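Local atomic coordinates of probable leucine/isoleucine/valine-binding protein (Rhodopirellula baltica, PDB entry 4KV7), a protein that probably binds leucine, isoleucine or valine as the substrate-binding component of a transport system. Residues A[16-21]-A[85-90]; A[139-144]-A[358-363]; A[214-219]-A[239-244]. The protein carries 1 engineered substitution. All coordinates share one frame; numbering follows the deposited sequence.

Contact 1: residues A[16-21]-A[85-90]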
loop_
_atom_site.group_PDB
_atom_site.type_symbol
_atom_site.label_atom_id
_atom_site.label_comp_id
_atom_site.label_asym_id
_atom_site.label_seq_id
_atom_site.Cartn_x
_atom_site.Cartn_y
_atom_site.Cartn_z
ATOM N N GLN A 16 -20.771 20.288 -10.993
ATOM C CA GLN A 16 -20.080 20.622 -9.760
ATOM C C GLN A 16 -18.702 19.991 -9.759
ATOM O O GLN A 16 -18.556 18.785 -9.978
ATOM C CB GLN A 16 -20.856 20.156 -8.527
ATOM C CG GLN A 16 -20.187 20.567 -7.214
ATOM C CD GLN A 16 -20.711 19.811 -6.005
ATOM O OE1 GLN A 16 -21.545 18.917 -6.131
ATOM N NE2 GLN A 16 -20.210 20.163 -4.824
ATOM N N LEU A 17 -17.690 20.809 -9.507
ATOM C CA LEU A 17 -16.323 20.331 -9.410
ATOM C C LEU A 17 -16.101 19.657 -8.057
ATOM O O LEU A 17 -16.335 20.263 -7.009
ATOM C CB LEU A 17 -15.355 21.502 -9.583
ATOM C CG LEU A 17 -13.875 21.129 -9.592
ATOM C CD1 LEU A 17 -13.553 20.275 -10.811
ATOM C CD2 LEU A 17 -13.002 22.375 -9.549
ATOM N N LEU A 18 -15.679 18.396 -8.084
ATOM C CA LEU A 18 -15.360 17.657 -6.865
ATOM C C LEU A 18 -13.854 17.471 -6.779
ATOM O O LEU A 18 -13.286 16.653 -7.495
ATOM C CB LEU A 18 -16.067 16.299 -6.856
ATOM C CG LEU A 18 -17.583 16.314 -7.050
ATOM C CD1 LEU A 18 -18.131 14.890 -7.036
ATOM C CD2 LEU A 18 -18.265 17.165 -5.983
ATOM N N LYS A 19 -13.213 18.243 -5.905
ATOM C CA LYS A 19 -11.760 18.217 -5.763
ATOM C C LYS A 19 -11.298 17.258 -4.679
ATOM O O LYS A 19 -11.724 17.352 -3.526
ATOM C CB LYS A 19 -11.235 19.623 -5.455
ATOM C CG LYS A 19 -11.359 20.613 -6.609
ATOM C CD LYS A 19 -10.883 22.014 -6.228
ATOM C CE LYS A 19 -11.788 22.638 -5.193
ATOM N NZ LYS A 19 -11.384 24.046 -4.864
ATOM N N PHE A 20 -10.418 16.347 -5.063
ATOM C CA PHE A 20 -9.782 15.442 -4.120
ATOM C C PHE A 20 -8.287 15.713 -4.103
ATOM O O PHE A 20 -7.710 16.074 -5.127
ATOM C CB PHE A 20 -10.103 14.000 -4.501
ATOM C CG PHE A 20 -11.556 13.690 -4.366
ATOM C CD1 PHE A 20 -12.107 13.489 -3.110
ATOM C CD2 PHE A 20 -12.394 13.703 -5.469
ATOM C CE1 PHE A 20 -13.453 13.249 -2.958
ATOM C CE2 PHE A 20 -13.751 13.464 -5.325
ATOM C CZ PHE A 20 -14.284 13.240 -4.066
ATOM N N GLY A 21 -7.660 15.566 -2.941
ATOM C CA GLY A 21 -6.243 15.849 -2.825
ATOM C C GLY A 21 -5.408 14.613 -2.573
ATOM O O GLY A 21 -5.914 13.577 -2.144
ATOM N N GLU A 85 -9.176 23.425 -0.608
ATOM C CA GLU A 85 -10.463 23.025 -0.037
ATOM C C GLU A 85 -10.900 21.631 -0.478
ATOM O O GLU A 85 -12.077 21.418 -0.777
ATOM C CB GLU A 85 -11.552 24.041 -0.407
ATOM C CG GLU A 85 -11.257 25.449 0.059
ATOM C CD GLU A 85 -12.393 26.410 -0.240
ATOM O OE1 GLU A 85 -12.884 26.426 -1.390
ATOM O OE2 GLU A 85 -12.787 27.153 0.679
ATOM N N VAL A 86 -9.970 20.686 -0.528
ATOM C CA VAL A 86 -10.321 19.371 -1.054
ATOM C C VAL A 86 -11.344 18.652 -0.174
ATOM O O VAL A 86 -11.415 18.883 1.035
ATOM C CB VAL A 86 -9.087 18.469 -1.281
ATOM C CG1 VAL A 86 -8.103 19.134 -2.232
ATOM C CG2 VAL A 86 -8.405 18.102 0.042
ATOM N N LEU A 87 -12.137 17.792 -0.802
ATOM C CA LEU A 87 -13.216 17.076 -0.123
ATOM C C LEU A 87 -12.715 15.873 0.674
ATOM O O LEU A 87 -13.361 15.448 1.642
ATOM C CB LEU A 87 -14.268 16.629 -1.140
ATOM C CG LEU A 87 -14.888 17.749 -1.976
ATOM C CD1 LEU A 87 -15.777 17.177 -3.072
ATOM C CD2 LEU A 87 -15.659 18.736 -1.104
ATOM N N ALA A 88 -11.576 15.330 0.251
ATOM C CA ALA A 88 -10.927 14.202 0.907
ATOM C C ALA A 88 -9.497 14.146 0.398
ATOM O O ALA A 88 -9.207 14.647 -0.697
ATOM C CB ALA A 88 -11.649 12.894 0.596
ATOM N N VAL A 89 -8.610 13.548 1.190
ATOM C CA VAL A 89 -7.226 13.311 0.806
ATOM C C VAL A 89 -7.123 11.807 0.613
ATOM O O VAL A 89 -7.382 11.023 1.538
ATOM C CB VAL A 89 -6.246 13.815 1.875
ATOM C CG1 VAL A 89 -4.832 13.367 1.552
ATOM C CG2 VAL A 89 -6.303 15.349 1.969
ATOM N N VAL A 90 -6.761 11.401 -0.598
ATOM C CA VAL A 90 -6.929 10.013 -1.015
ATOM C C VAL A 90 -5.631 9.390 -1.506
ATOM O O VAL A 90 -4.888 9.971 -2.303
ATOM C CB VAL A 90 -8.022 9.870 -2.108
ATOM C CG1 VAL A 90 -9.329 10.475 -1.632
ATOM C CG2 VAL A 90 -7.595 10.522 -3.414
HETATM O O HOH W 1 -13.652 24.692 -3.612
#
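Leu87 lies across segment 16-21 between Leu18 and Phe20, crossing both side chains obliquely. With CG anti to its own carbonyl carbon (chi1 -57°) and chi2 extended, Leu87 CD1 reaches Leu18 CD2 at 3.8 Å. Leu87 CB lies 3.9 Å from Phe20 CE1. The Phe20 ring turns its edge to Ala88, whose CB lies near the ring plane 3.8 Å from Phe20 CD1. Val86 points at the strand and packs CB and CG1 against the backbone of Gly21. Three backbone hydrogen bonds tie the segments: Leu87 N to Lys19 O (2.8 Å), straight at 179°, Gly21 N to Ala88 O (2.9 Å), and Val90 N to Gly21 O (2.8 Å). The last two bracket Val89, which forms a single bridge with Gly21. Helices 301-319 and 326-335 cover the apolar side, Leu313 and Ile329 both touching Phe20. At the outer margin Lys19 NZ bonds His84 O and donates a hydrogen bond to a water that donates to Glu85 OE1, 2.9 Å away. Lys19 and Glu85, too far apart for a salt bridge, probably attract each other only modestly. Hydrocarbon seals the junction, and Ala88 N, buried without a hydrogen-bond partner, is probably a small cost against three good bonds.

Contact 2: residues A[139-144]-A[358-363]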
loop_
_atom_site.group_PDB
_atom_site.type_symbol
_atom_site.label_atom_id
_atom_site.label_comp_id
_atom_site.label_asym_id
_atom_site.label_seq_id
_atom_site.Cartn_x
_atom_site.Cartn_y
_atom_site.Cartn_z
ATOM N N ALA A 139 0.501 -5.702 10.138
ATOM C CA ALA A 139 0.339 -6.770 11.119
ATOM C C ALA A 139 -0.262 -8.008 10.452
ATOM O O ALA A 139 0.176 -9.137 10.706
ATOM C CB ALA A 139 -0.532 -6.308 12.271
ATOM N N GLU A 140 -1.273 -7.801 9.617
ATOM C CA GLU A 140 -1.900 -8.915 8.909
ATOM C C GLU A 140 -0.973 -9.564 7.878
ATOM O O GLU A 140 -0.947 -10.783 7.749
ATOM C CB GLU A 140 -3.236 -8.462 8.305
ATOM C CG GLU A 140 -4.268 -8.190 9.402
ATOM C CD GLU A 140 -5.477 -7.371 8.971
ATOM O OE1 GLU A 140 -5.384 -6.547 8.044
ATOM O OE2 GLU A 140 -6.537 -7.545 9.605
ATOM N N GLU A 141 -0.203 -8.763 7.150
ATOM C CA GLU A 141 0.727 -9.330 6.176
ATOM C C GLU A 141 1.797 -10.162 6.859
ATOM O O GLU A 141 2.100 -11.286 6.431
ATOM C CB GLU A 141 1.398 -8.244 5.332
ATOM C CG GLU A 141 0.460 -7.489 4.411
ATOM C CD GLU A 141 1.215 -6.535 3.516
ATOM O OE1 GLU A 141 2.098 -6.990 2.768
ATOM O OE2 GLU A 141 0.946 -5.313 3.559
ATOM N N THR A 142 2.386 -9.596 7.906
ATOM C CA THR A 142 3.471 -10.284 8.611
ATOM C C THR A 142 3.000 -11.521 9.352
ATOM O O THR A 142 3.738 -12.500 9.454
ATOM C CB THR A 142 4.264 -9.346 9.553
ATOM O OG1 THR A 142 3.376 -8.735 10.496
ATOM C CG2 THR A 142 5.024 -8.279 8.759
ATOM N N ALA A 143 1.775 -11.498 9.861
ATOM C CA ALA A 143 1.218 -12.687 10.500
ATOM C C ALA A 143 1.098 -13.806 9.474
ATOM O O ALA A 143 1.431 -14.959 9.761
ATOM C CB ALA A 143 -0.143 -12.375 11.121
ATOM N N ALA A 144 0.604 -13.481 8.286
ATOM C CA ALA A 144 0.459 -14.493 7.242
ATOM C C ALA A 144 1.814 -15.101 6.872
ATOM O O ALA A 144 1.940 -16.318 6.751
ATOM C CB ALA A 144 -0.220 -13.906 6.025
ATOM N N SER A 358 -9.255 -7.299 5.193
ATOM C CA SER A 358 -8.116 -7.898 5.909
ATOM C C SER A 358 -7.410 -8.937 5.045
ATOM O O SER A 358 -6.531 -9.651 5.520
ATOM C CB SER A 358 -8.548 -8.544 7.231
ATOM O OG SER A 358 -8.822 -7.572 8.227
ATOM N N LYS A 359 -7.783 -9.021 3.772
ATOM C CA LYS A 359 -7.277 -10.087 2.925
ATOM C C LYS A 359 -5.853 -9.813 2.456
ATOM O O LYS A 359 -5.502 -8.690 2.077
ATOM C CB LYS A 359 -8.201 -10.298 1.732
ATOM C CG LYS A 359 -7.981 -11.601 0.985
ATOM C CD LYS A 359 -9.285 -12.088 0.364
ATOM C CE LYS A 359 -9.071 -13.290 -0.532
ATOM N NZ LYS A 359 -10.328 -13.639 -1.262
ATOM N N VAL A 360 -5.040 -10.859 2.496
ATOM C CA VAL A 360 -3.650 -10.799 2.070
ATOM C C VAL A 360 -3.477 -11.835 0.966
ATOM O O VAL A 360 -3.806 -13.014 1.159
ATOM C CB VAL A 360 -2.707 -11.095 3.250
ATOM C CG1 VAL A 360 -1.261 -11.213 2.780
ATOM C CG2 VAL A 360 -2.858 -10.024 4.335
ATOM N N TRP A 361 -2.983 -11.393 -0.189
ATOM C CA TRP A 361 -2.788 -12.250 -1.348
ATOM C C TRP A 361 -1.306 -12.419 -1.608
ATOM O O TRP A 361 -0.677 -11.521 -2.173
ATOM C CB TRP A 361 -3.379 -11.592 -2.587
ATOM C CG TRP A 361 -4.865 -11.671 -2.770
ATOM C CD1 TRP A 361 -5.557 -12.633 -3.452
ATOM C CD2 TRP A 361 -5.842 -10.717 -2.332
ATOM N NE1 TRP A 361 -6.894 -12.343 -3.454
ATOM C CE2 TRP A 361 -7.098 -11.170 -2.771
ATOM C CE3 TRP A 361 -5.774 -9.525 -1.599
ATOM C CZ2 TRP A 361 -8.271 -10.475 -2.514
ATOM C CZ3 TRP A 361 -6.935 -8.834 -1.353
ATOM C CH2 TRP A 361 -8.171 -9.308 -1.803
ATOM N N PRO A 362 -0.716 -13.550 -1.197
ATOM C CA PRO A 362 0.712 -13.735 -1.481
ATOM C C PRO A 362 0.958 -14.047 -2.952
ATOM O O PRO A 362 0.144 -14.710 -3.597
ATOM C CB PRO A 362 1.101 -14.932 -0.610
ATOM C CG PRO A 362 -0.163 -15.662 -0.380
ATOM C CD PRO A 362 -1.292 -14.668 -0.434
ATOM N N VAL A 363 2.071 -13.552 -3.484
ATOM C CA VAL A 363 2.476 -13.899 -4.834
ATOM C C VAL A 363 3.910 -14.390 -4.828
ATOM O O VAL A 363 4.708 -14.008 -3.968
ATOM C CB VAL A 363 2.307 -12.728 -5.846
ATOM C CG1 VAL A 363 0.870 -12.203 -5.836
ATOM C CG2 VAL A 363 3.311 -11.606 -5.590
#
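Helix 138-151 here meets the loop that leads into strand 361-365, an antiparallel member of the seven-stranded sheet. Val360 points at the helix and carries the apolar half of the contact. Its CG2, anti to its own carbonyl carbon, rests against the first turn at 4.0 Å from Glu140 O, while CG1 reaches Ala144 CB one turn later at 4.3 Å. The aliphatic part of Glu141 crosses Val360 at about a right angle, with Glu141 CG 4.2 Å from Val360 CG2. Beyond that crossing the Glu141 carboxylate runs on to the hydroxyls of Thr270 and Ser249, so both its oxygens are engaged. At the more exposed end Ser358 OG donates to Glu140 OE2 over 2.7 Å, coming from above the carboxylate plane, 36° out of it. The extended Glu140 chain (chi2 163°) carries the carboxylate out to the serine, and its other oxygen, OE1, accepts from Ser137 N and Gln355 NE2. Gripped through both oxygens, the carboxylate is held against rotation and probably stays ionised. Sparse valine-alanine packing, flanked by a serine-carboxylate bond, joins a helix to the entry of a sheet strand within this alpha/beta periplasmic binding protein fold.

Contact 3: residues A[214-219]-A[239-244]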
loop_
_atom_site.group_PDB
_atom_site.type_symbol
_atom_site.label_atom_id
_atom_site.label_comp_id
_atom_site.label_asym_id
_atom_site.label_seq_id
_atom_site.Cartn_x
_atom_site.Cartn_y
_atom_site.Cartn_z
ATOM N N GLN A 214 23.131 -15.203 15.072
ATOM C CA GLN A 214 23.135 -16.601 15.501
ATOM C C GLN A 214 21.732 -17.017 15.940
ATOM O O GLN A 214 21.258 -16.562 16.985
ATOM C CB GLN A 214 24.061 -16.770 16.704
ATOM C CG GLN A 214 25.392 -16.055 16.593
ATOM C CD GLN A 214 26.463 -16.918 15.969
ATOM O OE1 GLN A 214 26.225 -17.594 14.968
ATOM N NE2 GLN A 214 27.650 -16.911 16.565
ATOM N N PRO A 215 21.063 -17.888 15.162
ATOM C CA PRO A 215 21.537 -18.522 13.929
ATOM C C PRO A 215 21.357 -17.605 12.726
ATOM O O PRO A 215 20.654 -16.599 12.812
ATOM C CB PRO A 215 20.601 -19.722 13.789
ATOM C CG PRO A 215 19.311 -19.223 14.336
ATOM C CD PRO A 215 19.683 -18.306 15.488
ATOM N N LEU A 216 21.991 -17.951 11.613
ATOM C CA LEU A 216 21.812 -17.211 10.369
ATOM C C LEU A 216 20.353 -17.303 9.925
ATOM O O LEU A 216 19.774 -18.387 9.948
ATOM C CB LEU A 216 22.724 -17.799 9.296
ATOM C CG LEU A 216 22.746 -17.133 7.923
ATOM C CD1 LEU A 216 23.467 -15.783 7.978
ATOM C CD2 LEU A 216 23.380 -18.049 6.888
ATOM N N PRO A 217 19.742 -16.175 9.546
ATOM C CA PRO A 217 18.333 -16.258 9.146
ATOM C C PRO A 217 18.121 -17.120 7.906
ATOM O O PRO A 217 18.925 -17.076 6.966
ATOM C CB PRO A 217 17.969 -14.803 8.838
ATOM C CG PRO A 217 18.952 -13.991 9.597
ATOM C CD PRO A 217 20.229 -14.786 9.563
ATOM N N LYS A 218 17.050 -17.913 7.922
ATOM C CA LYS A 218 16.645 -18.675 6.745
ATOM C C LYS A 218 15.588 -17.937 5.944
ATOM O O LYS A 218 15.346 -18.267 4.781
ATOM C CB LYS A 218 16.133 -20.059 7.130
ATOM C CG LYS A 218 17.230 -20.974 7.627
ATOM C CD LYS A 218 16.710 -22.372 7.947
ATOM C CE LYS A 218 17.861 -23.350 8.158
ATOM N NZ LYS A 218 18.831 -22.887 9.183
ATOM N N ALA A 219 14.977 -16.937 6.564
ATOM C CA ALA A 219 13.980 -16.120 5.904
ATOM C C ALA A 219 14.229 -14.691 6.325
ATOM O O ALA A 219 14.540 -14.433 7.494
ATOM C CB ALA A 219 12.571 -16.547 6.322
ATOM N N ASN A 239 27.389 -11.722 -1.193
ATOM C CA ASN A 239 27.998 -12.074 0.088
ATOM C C ASN A 239 27.692 -13.504 0.523
ATOM O O ASN A 239 27.806 -13.837 1.710
ATOM C CB ASN A 239 27.559 -11.101 1.191
ATOM C CG ASN A 239 28.351 -9.806 1.182
ATOM O OD1 ASN A 239 27.991 -8.847 0.499
ATOM N ND2 ASN A 239 29.434 -9.771 1.945
ATOM N N ASN A 240 27.288 -14.339 -0.430
ATOM C CA ASN A 240 27.084 -15.768 -0.187
ATOM C C ASN A 240 25.920 -16.055 0.764
ATOM O O ASN A 240 25.980 -16.983 1.574
ATOM C CB ASN A 240 28.391 -16.412 0.314
ATOM C CG ASN A 240 28.381 -17.925 0.215
ATOM O OD1 ASN A 240 27.560 -18.506 -0.497
ATOM N ND2 ASN A 240 29.295 -18.573 0.933
ATOM N N PHE A 241 24.858 -15.260 0.649
ATOM C CA PHE A 241 23.708 -15.374 1.539
ATOM C C PHE A 241 22.421 -15.419 0.724
ATOM O O PHE A 241 22.077 -14.445 0.055
ATOM C CB PHE A 241 23.687 -14.176 2.488
ATOM C CG PHE A 241 22.545 -14.177 3.467
ATOM C CD1 PHE A 241 22.274 -15.289 4.255
ATOM C CD2 PHE A 241 21.777 -13.037 3.638
ATOM C CE1 PHE A 241 21.230 -15.270 5.168
ATOM C CE2 PHE A 241 20.736 -13.011 4.550
ATOM C CZ PHE A 241 20.471 -14.131 5.319
ATOM N N ASN A 242 21.710 -16.542 0.790
ATOM C CA ASN A 242 20.510 -16.740 -0.017
ATOM C C ASN A 242 19.310 -17.271 0.773
ATOM O O ASN A 242 18.833 -18.380 0.528
ATOM C CB ASN A 242 20.811 -17.669 -1.199
ATOM C CG ASN A 242 21.822 -17.077 -2.168
ATOM O OD1 ASN A 242 21.468 -16.283 -3.042
ATOM N ND2 ASN A 242 23.084 -17.465 -2.023
ATOM N N PRO A 243 18.803 -16.476 1.720
ATOM C CA PRO A 243 17.622 -16.899 2.473
ATOM C C PRO A 243 16.381 -16.761 1.607
ATOM O O PRO A 243 16.461 -16.220 0.502
ATOM C CB PRO A 243 17.551 -15.856 3.582
ATOM C CG PRO A 243 18.044 -14.599 2.897
ATOM C CD PRO A 243 19.187 -15.086 2.033
ATOM N N GLN A 244 15.241 -17.221 2.101
ATOM C CA GLN A 244 13.977 -16.868 1.472
ATOM C C GLN A 244 13.675 -15.412 1.791
ATOM O O GLN A 244 13.541 -15.048 2.960
ATOM C CB GLN A 244 12.854 -17.749 2.011
ATOM C CG GLN A 244 11.476 -17.363 1.501
ATOM C CD GLN A 244 11.319 -17.606 0.012
ATOM O OE1 GLN A 244 11.376 -18.743 -0.445
ATOM N NE2 GLN A 244 11.097 -16.538 -0.748
#
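Phe241 and Leu216 meet tip to tip. Each has its CG anti to the backbone N, so both side chains reach across from backbones that do not point them straight at each other. Leu216 applies its whole branched end, CG and both methyls, to one corner of the ring, with CD1 closest at 3.6 Å from Phe241 CE1. That corner also meets a carbonyl: Pro217 O lies near the ring plane, 3.4 Å from Phe241 CE1, where the slightly positive ring hydrogens suit an oxygen. One face of the same ring is covered by its near neighbour Pro243, whose CD sits 3.4 Å above the ring centre in a CH-pi arrangement. The proline therefore has two roles, since its CB also faces the other segment, 3.5 Å from Lys218 O. This oxygen accepts a hydrogen bond from Gln244 N as well, at 2.9 Å; the donor stands above the carbonyl plane, 31° out of it, and the N-H points at the oxygen with an angle of 157°. One residue on, Ala219 CA approaches Gln244 O at 3.2 Å in a CA-H...O contact, and the pair forms a parallel bridge. Gln244 has CG anti to the backbone N but bends at chi2 (67°), leading its amide away to Gly266 O. Lys218 likewise turns away, and its NZ makes a salt bridge with Glu158. Phe241 N closes the Schellman motif, with Asn240 as C-prime, that ends helix 226-238, and the Phe241 ring also touches Leu207 and Leu211 of helix 204-211. The contact thus packs against helix 204-211 and brings the two loops side by side just as they enter the adjacent parallel strands 219-223 and 244-247.

Overall arrangement
The three contacts follow the long axis of the molecule. Contact 1, bridging strands 16-24 and 89-90, lies on one side of the chain's centre; contacts 2 and 3 lie on the other, both attached to the seven-stranded sheet. The centres of contacts 1 and 3 are about 47 Å apart. Contact 2 comes between, its centre about 31 Å from that of contact 1 and about 22 Å from that of contact 3. None touches another: even contacts 2 and 3 keep their nearest atoms about 8 Å apart. In sequence, contact 3 falls wholly between the segments of contact 2. In relatives the ligand binds in a cleft between two lobes; contacts 1 and 3 probably lie in different lobes.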